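Local coordinates for cell wall surface anchor family protein (Streptococcus agalactiae serogroup V, PDB 3PF2), which forms the shaft of the group B Streptococcus type 1 pilus as its major pilin subunit, and binds calcium in this C-terminal two-domain fragment, at residues D12-G17 and Y255-N260; D51-G56 and I134-T139; A200-L205 and K284-T289. One frame throughout, in Å; residues are numbered along the deposited sequence.

Interaction 1 (D12-G17 and Y255-N260). With CA (calcium ion), chain B.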
loop_
_atom_site.group_PDB
_atom_site.type_symbol
_atom_site.label_atom_id
_atom_site.label_comp_id
_atom_site.label_asym_id
_atom_site.label_seq_id
_atom_site.Cartn_x
_atom_site.Cartn_y
_atom_site.Cartn_z
ATOM N N ASP A 12 -2.400 -9.386 -6.872
ATOM C CA ASP A 12 -0.990 -9.095 -6.594
ATOM C C ASP A 12 -0.858 -7.630 -6.182
ATOM O O ASP A 12 -1.815 -6.861 -6.233
ATOM C CB ASP A 12 -0.138 -9.295 -7.853
ATOM C CG ASP A 12 -0.063 -10.748 -8.306
ATOM O OD1 ASP A 12 -0.477 -11.659 -7.534
ATOM O OD2 ASP A 12 0.393 -10.967 -9.444
ATOM N N VAL A 13 0.345 -7.260 -5.748
ATOM C CA VAL A 13 0.669 -5.879 -5.451
ATOM C C VAL A 13 2.037 -5.551 -6.018
ATOM O O VAL A 13 2.908 -6.431 -6.111
ATOM C CB VAL A 13 0.637 -5.593 -3.936
ATOM C CG1 VAL A 13 1.800 -6.302 -3.205
ATOM C CG2 VAL A 13 0.596 -4.089 -3.657
ATOM N N LYS A 14 2.193 -4.275 -6.385
ATOM C CA LYS A 14 3.450 -3.670 -6.886
ATOM C C LYS A 14 3.709 -3.994 -8.349
ATOM O O LYS A 14 3.889 -3.081 -9.167
ATOM C CB LYS A 14 4.672 -3.975 -5.976
ATOM C CG LYS A 14 5.962 -3.162 -6.306
ATOM C CD LYS A 14 6.970 -3.261 -5.150
ATOM C CE LYS A 14 8.201 -2.436 -5.429
ATOM N NZ LYS A 14 9.144 -2.471 -4.250
ATOM N N LYS A 15 3.749 -5.284 -8.675
ATOM C CA LYS A 15 3.860 -5.736 -10.048
ATOM C C LYS A 15 3.283 -7.140 -10.134
ATOM O O LYS A 15 3.083 -7.813 -9.112
ATOM C CB LYS A 15 5.330 -5.767 -10.487
ATOM C CG LYS A 15 6.172 -6.802 -9.721
ATOM C CD LYS A 15 7.667 -6.552 -9.883
ATOM C CE LYS A 15 8.470 -7.715 -9.326
ATOM N NZ LYS A 15 9.930 -7.319 -9.223
ATOM N N LEU A 16 3.067 -7.608 -11.361
ATOM C CA LEU A 16 2.606 -8.982 -11.550
ATOM C C LEU A 16 3.597 -9.973 -10.983
ATOM O O LEU A 16 4.807 -9.915 -11.286
ATOM C CB LEU A 16 2.349 -9.286 -13.034
ATOM C CG LEU A 16 1.132 -8.563 -13.619
ATOM C CD1 LEU A 16 1.087 -8.797 -15.130
ATOM C CD2 LEU A 16 -0.152 -9.084 -12.963
ATOM N N GLY A 17 3.082 -10.865 -10.141
ATOM C CA GLY A 17 3.876 -11.939 -9.564
ATOM C C GLY A 17 4.354 -11.649 -8.152
ATOM O O GLY A 17 4.950 -12.528 -7.513
ATOM N N TYR A 255 9.191 0.046 5.125
ATOM C CA TYR A 255 10.219 -0.920 5.530
ATOM C C TYR A 255 9.813 -2.208 4.818
ATOM O O TYR A 255 8.694 -2.292 4.281
ATOM C CB TYR A 255 10.270 -1.096 7.068
ATOM C CG TYR A 255 9.117 -1.926 7.586
ATOM C CD1 TYR A 255 9.292 -3.276 7.910
ATOM C CD2 TYR A 255 7.835 -1.381 7.672
ATOM C CE1 TYR A 255 8.219 -4.063 8.327
ATOM C CE2 TYR A 255 6.756 -2.148 8.100
ATOM C CZ TYR A 255 6.959 -3.492 8.422
ATOM O OH TYR A 255 5.883 -4.235 8.832
ATOM N N ALA A 256 10.692 -3.205 4.799
ATOM C CA ALA A 256 10.392 -4.478 4.125
ATOM C C ALA A 256 9.799 -4.230 2.726
ATOM O O ALA A 256 8.731 -4.742 2.371
ATOM C CB ALA A 256 9.461 -5.344 4.998
ATOM N N VAL A 257 10.517 -3.422 1.945
ATOM C CA VAL A 257 10.065 -2.920 0.662
ATOM C C VAL A 257 9.613 -4.043 -0.291
ATOM O O VAL A 257 8.548 -3.933 -0.929
ATOM C CB VAL A 257 11.179 -2.043 0.012
ATOM C CG1 VAL A 257 10.853 -1.677 -1.426
ATOM C CG2 VAL A 257 11.388 -0.767 0.865
ATOM N N ASP A 258 10.417 -5.110 -0.368
ATOM C CA ASP A 258 10.106 -6.282 -1.189
ATOM C C ASP A 258 10.051 -7.558 -0.342
ATOM O O ASP A 258 10.677 -8.580 -0.668
ATOM C CB ASP A 258 11.153 -6.418 -2.297
ATOM C CG ASP A 258 11.037 -5.334 -3.329
ATOM O OD1 ASP A 258 9.920 -5.164 -3.863
ATOM O OD2 ASP A 258 12.047 -4.643 -3.603
ATOM N N ALA A 259 9.301 -7.496 0.748
ATOM C CA ALA A 259 9.195 -8.616 1.672
ATOM C C ALA A 259 7.876 -8.507 2.420
ATOM O O ALA A 259 7.133 -7.529 2.249
ATOM C CB ALA A 259 10.386 -8.624 2.652
ATOM N N ASN A 260 7.573 -9.517 3.230
ATOM C CA ASN A 260 6.332 -9.483 4.009
ATOM C C ASN A 260 6.445 -8.537 5.199
ATOM O O ASN A 260 7.479 -7.877 5.369
ATOM C CB ASN A 260 5.865 -10.895 4.399
ATOM C CG ASN A 260 6.771 -11.570 5.405
ATOM O OD1 ASN A 260 7.541 -10.931 6.123
ATOM N ND2 ASN A 260 6.661 -12.892 5.478
HETATM CA CA CA B . -1.203 -13.038 -5.918
HETATM O O HOH W 1 7.412 -1.339 -2.340
HETATM O O HOH W 2 9.475 -5.301 -7.195
HETATM O O HOH W 3 -1.741 -13.792 -3.741
HETATM O O HOH W 4 0.362 -14.808 -6.264
#
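Lys14 and Asp258 are the closest points of two chain segments that otherwise stand well apart, their CA atoms 9.1 Å from each other, so side chains must reach across. At 14 the backbone makes a classic gamma turn: Lys15 N bonds weakly back to Val13 O, and Lys14 at its centre takes a positive phi of 79°. Long and flexible, lysine suits the span, and aspartate supplies the opposite charge. Lys14 CG lies anti to the backbone N (chi1 -170°) and the rest of the chain runs out extended, bringing NZ to Asp258 OD1 at 2.8 Å in a salt bridge. The ammonium meets that oxygen from above the carboxylate plane, 36° out of it. Val257 CG1 rests 3.4 Å from Lys14 NZ, while one water links NZ to Val257 O. Behind the turn, Asp12 divides its oxygens: OD1 binds the calcium ion at 2.2 Å, a site completed by Asp10, Lys11, Asp19 and waters, whereas OD2 accepts from Gly17 N and pairs with Lys34. Glycine suits position 17, where a CB would press on the carbonyl O of Leu16. This surface salt bridge thus connects the turn beside the calcium site, at the end of strand 9-13, which pairs with strand 29-35, to a loop of the prealbumin-like domain between strands 247-253 and 266-274.

Interaction 2 (D51-G56 and I134-T139)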
loop_
_atom_site.group_PDB
_atom_site.type_symbol
_atom_site.label_atom_id
_atom_site.label_comp_id
_atom_site.label_asym_id
_atom_site.label_seq_id
_atom_site.Cartn_x
_atom_site.Cartn_y
_atom_site.Cartn_z
ATOM N N ASP A 51 -14.364 -4.994 -4.907
ATOM C CA ASP A 51 -13.192 -4.943 -4.034
ATOM C C ASP A 51 -13.465 -3.947 -2.917
ATOM O O ASP A 51 -13.531 -2.729 -3.157
ATOM C CB ASP A 51 -11.972 -4.531 -4.866
ATOM C CG ASP A 51 -10.660 -4.642 -4.104
ATOM O OD1 ASP A 51 -10.650 -4.435 -2.875
ATOM O OD2 ASP A 51 -9.640 -4.912 -4.775
ATOM N N LYS A 52 -13.653 -4.465 -1.698
ATOM C CA LYS A 52 -13.846 -3.628 -0.526
ATOM C C LYS A 52 -12.463 -3.331 0.057
ATOM O O LYS A 52 -11.816 -4.214 0.621
ATOM C CB LYS A 52 -14.759 -4.307 0.503
ATOM C CG LYS A 52 -15.040 -3.431 1.727
ATOM C CD LYS A 52 -16.092 -4.037 2.649
ATOM C CE LYS A 52 -15.979 -3.484 4.069
ATOM N NZ LYS A 52 -15.893 -2.000 4.144
ATOM N N PHE A 53 -11.987 -2.104 -0.131
ATOM C CA PHE A 53 -10.649 -1.757 0.361
ATOM C C PHE A 53 -10.626 -1.543 1.870
ATOM O O PHE A 53 -11.529 -0.916 2.426
ATOM C CB PHE A 53 -10.081 -0.551 -0.402
ATOM C CG PHE A 53 -9.680 -0.878 -1.797
ATOM C CD1 PHE A 53 -8.453 -1.503 -2.055
ATOM C CD2 PHE A 53 -10.543 -0.612 -2.868
ATOM C CE1 PHE A 53 -8.078 -1.832 -3.368
ATOM C CE2 PHE A 53 -10.172 -0.932 -4.170
ATOM C CZ PHE A 53 -8.942 -1.543 -4.427
ATOM N N ALA A 54 -9.606 -2.099 2.530
ATOM C CA ALA A 54 -9.384 -1.906 3.968
ATOM C C ALA A 54 -9.358 -0.421 4.325
ATOM O O ALA A 54 -8.994 0.412 3.492
ATOM C CB ALA A 54 -8.068 -2.563 4.392
ATOM N N ASP A 55 -9.756 -0.104 5.559
ATOM C CA ASP A 55 -9.753 1.270 6.063
ATOM C C ASP A 55 -8.447 2.005 5.771
ATOM O O ASP A 55 -8.457 3.193 5.445
ATOM C CB ASP A 55 -9.980 1.271 7.583
ATOM C CG ASP A 55 -11.377 0.809 7.971
ATOM O OD1 ASP A 55 -12.213 0.602 7.070
ATOM O OD2 ASP A 55 -11.634 0.642 9.185
ATOM N N GLY A 56 -7.338 1.285 5.925
ATOM C CA GLY A 56 -5.995 1.855 5.818
ATOM C C GLY A 56 -5.503 2.028 4.393
ATOM O O GLY A 56 -4.345 2.392 4.176
ATOM N N ILE A 134 -6.334 -6.066 -14.085
ATOM C CA ILE A 134 -6.901 -4.777 -13.687
ATOM C C ILE A 134 -5.985 -4.096 -12.676
ATOM O O ILE A 134 -5.981 -4.456 -11.495
ATOM C CB ILE A 134 -8.322 -4.910 -13.063
ATOM C CG1 ILE A 134 -9.261 -5.708 -13.976
ATOM C CG2 ILE A 134 -8.898 -3.519 -12.715
ATOM C CD1 ILE A 134 -10.608 -5.968 -13.349
ATOM N N PRO A 135 -5.197 -3.109 -13.131
ATOM C CA PRO A 135 -4.368 -2.355 -12.186
ATOM C C PRO A 135 -5.190 -1.315 -11.440
ATOM O O PRO A 135 -5.975 -0.584 -12.056
ATOM C CB PRO A 135 -3.310 -1.682 -13.081
ATOM C CG PRO A 135 -3.753 -1.875 -14.494
ATOM C CD PRO A 135 -5.092 -2.589 -14.503
ATOM N N VAL A 136 -5.045 -1.274 -10.116
ATOM C CA VAL A 136 -5.758 -0.322 -9.275
ATOM C C VAL A 136 -4.753 0.481 -8.455
ATOM O O VAL A 136 -4.046 -0.065 -7.607
ATOM C CB VAL A 136 -6.803 -1.007 -8.359
ATOM C CG1 VAL A 136 -7.535 0.027 -7.499
ATOM C CG2 VAL A 136 -7.810 -1.786 -9.211
ATOM N N ALA A 137 -4.696 1.781 -8.716
ATOM C CA ALA A 137 -3.812 2.666 -7.966
ATOM C C ALA A 137 -4.363 2.963 -6.575
ATOM O O ALA A 137 -5.571 3.176 -6.399
ATOM C CB ALA A 137 -3.573 3.952 -8.750
ATOM N N SER A 138 -3.463 2.971 -5.592
ATOM C CA SER A 138 -3.829 2.955 -4.186
ATOM C C SER A 138 -2.707 3.592 -3.372
ATOM O O SER A 138 -1.585 3.661 -3.842
ATOM C CB SER A 138 -3.999 1.483 -3.750
ATOM O OG SER A 138 -4.475 1.365 -2.419
ATOM N N THR A 139 -3.034 4.087 -2.177
ATOM C CA THR A 139 -2.009 4.490 -1.199
ATOM C C THR A 139 -2.344 3.864 0.147
ATOM O O THR A 139 -3.484 3.478 0.386
ATOM C CB THR A 139 -1.933 6.022 -1.007
ATOM O OG1 THR A 139 -3.195 6.510 -0.518
ATOM C CG2 THR A 139 -1.580 6.736 -2.307
#
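Phe53 and Val136 meet inside the Ig-like sandwich of the Cna-type domain, where strands 46-52 and 132-140 belong to two different antiparallel sheets. Their segments run nearly the same way, 14° apart, and lie too far from each other for backbone pairing: Phe53 and Ser138 have their CA atoms 9.5 Å apart. Apolar side chains from both sheets bridge the gap. Phe53 CZ touches Val136 CG1 at 3.7 Å, the methyl reaching the ring obliquely as the two side chains come from opposite directions. Val136 presents this branch because CG1 is anti to its backbone N (chi1 -180°), and branched valine also suits the extended backbone of a strand. Leu91 and Tyr59 extend the apolar surroundings on the two sheets. Ser138 also faces inward, and its hydroxyl has a weak hydrogen bond from Trp31.

Beyond this core the contact slackens. Gly56 O and Thr139 O are merely neighbours at 4.0 Å, two acceptors with nothing to exchange, although both residues remain buried. The solvent side is taken by Lys52 and Asp55, polar residues well suited to it, which turn from the opposing strand. Asp51, by contrast, is buried and bonds through OD2 to Lys11 NZ, with Asn152 close by; this grouping is consistent with the lysine, asparagine and acid sets at which pilin domains form isopeptide bonds. Its other oxygen, OD1, sits 3.5 Å above the plane of the Phe53 ring, over the ring centre.

Interaction 3 (A200-L205 and K284-T289)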
loop_
_atom_site.group_PDB
_atom_site.type_symbol
_atom_site.label_atom_id
_atom_site.label_comp_id
_atom_site.label_asym_id
_atom_site.label_seq_id
_atom_site.Cartn_x
_atom_site.Cartn_y
_atom_site.Cartn_z
ATOM N N ALA A 200 15.215 20.215 20.156
ATOM C CA ALA A 200 16.167 19.720 19.162
ATOM C C ALA A 200 15.409 19.580 17.859
ATOM O O ALA A 200 14.243 19.178 17.865
ATOM C CB ALA A 200 16.771 18.381 19.588
ATOM N N GLU A 201 16.040 19.954 16.750
ATOM C CA GLU A 201 15.427 19.801 15.438
ATOM C C GLU A 201 16.267 18.916 14.520
ATOM O O GLU A 201 17.510 18.939 14.577
ATOM C CB GLU A 201 15.148 21.177 14.796
ATOM C CG GLU A 201 14.212 22.034 15.656
ATOM C CD GLU A 201 13.858 23.383 15.052
ATOM O OE1 GLU A 201 14.362 23.724 13.965
ATOM O OE2 GLU A 201 13.058 24.095 15.691
ATOM N N PHE A 202 15.572 18.126 13.689
ATOM C CA PHE A 202 16.220 17.152 12.810
ATOM C C PHE A 202 15.613 17.130 11.415
ATOM O O PHE A 202 14.385 17.064 11.266
ATOM C CB PHE A 202 16.117 15.718 13.396
ATOM C CG PHE A 202 16.534 15.610 14.835
ATOM C CD1 PHE A 202 17.818 15.178 15.173
ATOM C CD2 PHE A 202 15.635 15.918 15.852
ATOM C CE1 PHE A 202 18.206 15.075 16.509
ATOM C CE2 PHE A 202 16.017 15.837 17.189
ATOM C CZ PHE A 202 17.301 15.399 17.511
ATOM N N ASP A 203 16.472 17.150 10.395
ATOM C CA ASP A 203 16.056 16.779 9.039
ATOM C C ASP A 203 15.931 15.262 8.924
ATOM O O ASP A 203 16.844 14.529 9.311
ATOM C CB ASP A 203 17.081 17.223 7.998
ATOM C CG ASP A 203 17.183 18.732 7.858
ATOM O OD1 ASP A 203 16.277 19.470 8.315
ATOM O OD2 ASP A 203 18.193 19.169 7.262
ATOM N N LEU A 204 14.821 14.799 8.361
ATOM C CA LEU A 204 14.638 13.367 8.104
ATOM C C LEU A 204 15.121 13.013 6.703
ATOM O O LEU A 204 14.681 13.624 5.705
ATOM C CB LEU A 204 13.171 12.958 8.288
ATOM C CG LEU A 204 12.803 11.525 7.853
ATOM C CD1 LEU A 204 13.375 10.448 8.792
ATOM C CD2 LEU A 204 11.286 11.392 7.728
ATOM N N LEU A 205 16.025 12.033 6.639
ATOM C CA LEU A 205 16.679 11.633 5.384
ATOM C C LEU A 205 16.545 10.129 5.120
ATOM O O LEU A 205 16.462 9.320 6.049
ATOM C CB LEU A 205 18.174 11.973 5.445
ATOM C CG LEU A 205 18.607 13.370 5.919
ATOM C CD1 LEU A 205 20.124 13.440 6.036
ATOM C CD2 LEU A 205 18.083 14.458 4.989
ATOM N N LYS A 284 27.827 14.435 13.357
ATOM C CA LYS A 284 27.508 13.156 12.710
ATOM C C LYS A 284 26.006 12.954 12.700
ATOM O O LYS A 284 25.325 13.271 13.672
ATOM C CB LYS A 284 28.193 11.997 13.433
ATOM C CG LYS A 284 29.730 12.050 13.425
ATOM C CD LYS A 284 30.286 11.549 12.092
ATOM C CE LYS A 284 31.658 10.895 12.274
ATOM N NZ LYS A 284 32.740 11.914 12.339
ATOM N N GLU A 285 25.499 12.416 11.591
ATOM C CA GLU A 285 24.079 12.101 11.467
ATOM C C GLU A 285 23.750 10.866 12.298
ATOM O O GLU A 285 24.636 10.066 12.629
ATOM C CB GLU A 285 23.695 11.921 9.995
ATOM C CG GLU A 285 23.893 13.225 9.201
ATOM C CD GLU A 285 23.498 13.176 7.738
ATOM O OE1 GLU A 285 23.410 12.073 7.158
ATOM O OE2 GLU A 285 23.303 14.275 7.150
ATOM N N ILE A 286 22.477 10.734 12.639
ATOM C CA ILE A 286 21.980 9.682 13.524
ATOM C C ILE A 286 21.173 8.692 12.696
ATOM O O ILE A 286 20.199 9.077 12.055
ATOM C CB ILE A 286 21.036 10.283 14.591
ATOM C CG1 ILE A 286 21.782 11.337 15.428
ATOM C CG2 ILE A 286 20.401 9.162 15.451
ATOM C CD1 ILE A 286 20.949 12.534 15.769
ATOM N N GLU A 287 21.570 7.427 12.716
ATOM C CA GLU A 287 20.829 6.404 11.982
ATOM C C GLU A 287 19.741 5.801 12.858
ATOM O O GLU A 287 19.872 5.746 14.080
ATOM C CB GLU A 287 21.777 5.319 11.459
ATOM C CG GLU A 287 22.720 5.825 10.373
ATOM C CD GLU A 287 23.503 4.722 9.667
ATOM O OE1 GLU A 287 23.386 3.532 10.046
ATOM O OE2 GLU A 287 24.234 5.063 8.709
ATOM N N PHE A 288 18.643 5.375 12.235
ATOM C CA PHE A 288 17.659 4.542 12.925
ATOM C C PHE A 288 17.048 3.572 11.944
ATOM O O PHE A 288 17.198 3.744 10.742
ATOM C CB PHE A 288 16.562 5.379 13.606
ATOM C CG PHE A 288 15.665 6.139 12.666
ATOM C CD1 PHE A 288 14.419 5.606 12.263
ATOM C CD2 PHE A 288 16.016 7.409 12.222
ATOM C CE1 PHE A 288 13.552 6.326 11.419
ATOM C CE2 PHE A 288 15.163 8.142 11.369
ATOM C CZ PHE A 288 13.926 7.609 10.976
ATOM N N THR A 289 16.374 2.542 12.451
ATOM C CA THR A 289 15.708 1.608 11.551
ATOM C C THR A 289 14.215 1.545 11.818
ATOM O O THR A 289 13.773 1.648 12.963
ATOM C CB THR A 289 16.288 0.194 11.617
ATOM O OG1 THR A 289 16.272 -0.258 12.970
ATOM C CG2 THR A 289 17.722 0.157 11.096
#
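The prealbumin-like domain has a four-stranded antiparallel sheet in which strands 201-206 and 286-290 flank strand 266-274, and the contact is made by their side chains reaching past that middle strand. The touching parts diverge by 72°, consistent with a strongly twisted or coiled sheet, and the nearest CA atoms, such as those of Phe202 and Glu285, are 9.4 Å apart. Large residues are needed to close such a gap.

Phe202, Leu204, Ile286 and Phe288 supply the apolar part. Ile286 CD1 comes obliquely to the Phe202 ring, 3.8 Å from CE1. Leu204 and Phe288 cross at about a right angle: Leu204 CD1 lies 3.6 Å from Phe288 CZ, at the edge of the ring and in its plane, so the methyl nudges the rim and does not cover a face. Phe288 gets there with CG between its backbone N and carbonyl carbon (chi1 66°), which swings the ring over towards Leu204. Neighbouring aromatics continue this layer, Phe248 meeting Phe202 at a shallow angle and Phe186 packing edge-to-face with Phe288.

Leu205 points the opposite way from Leu204 along its strand and meets a different kind of partner. Its CD1 approaches Glu285 OE2 at 3.5 Å, and the two side chains again cross nearly perpendicularly. The glutamate, extended beyond CG, is exposed; its side chain also touches Lys269 on the middle strand, so a charged end suits this place while its carboxylate borders the leucine methyl.

The backbone bonds of 200-205 go to strands 266-274 and 239-241, not to 284-289. What joins the two segments is therefore hydrophobic contact at Phe202-Ile286 and Leu204-Phe288, with Leu205-Glu285 adding a van der Waals touch at the exposed rim.

In the fold
Interaction 2 is nested along the chain within the loop closed by interaction 1, and interaction 3 alternates with interaction 1, because 200-205 precedes 255-260 and 284-289 follows it. Interactions 1 and 2 have centres about 15 Å apart and share the antiparallel sheet holding strands 9-13 and 132-140. Interaction 3 lies in the other domain, its centre about 27 Å from that of interaction 1 and about 33 Å from that of interaction 2. Interactions 2 and 3 thus lie in the interiors of two successive domains, interaction 3 reaching an exposed rim at Glu285, whereas interaction 1 spans at the surface from the turn after strand 9-13 to a loop of the prealbumin-like domain.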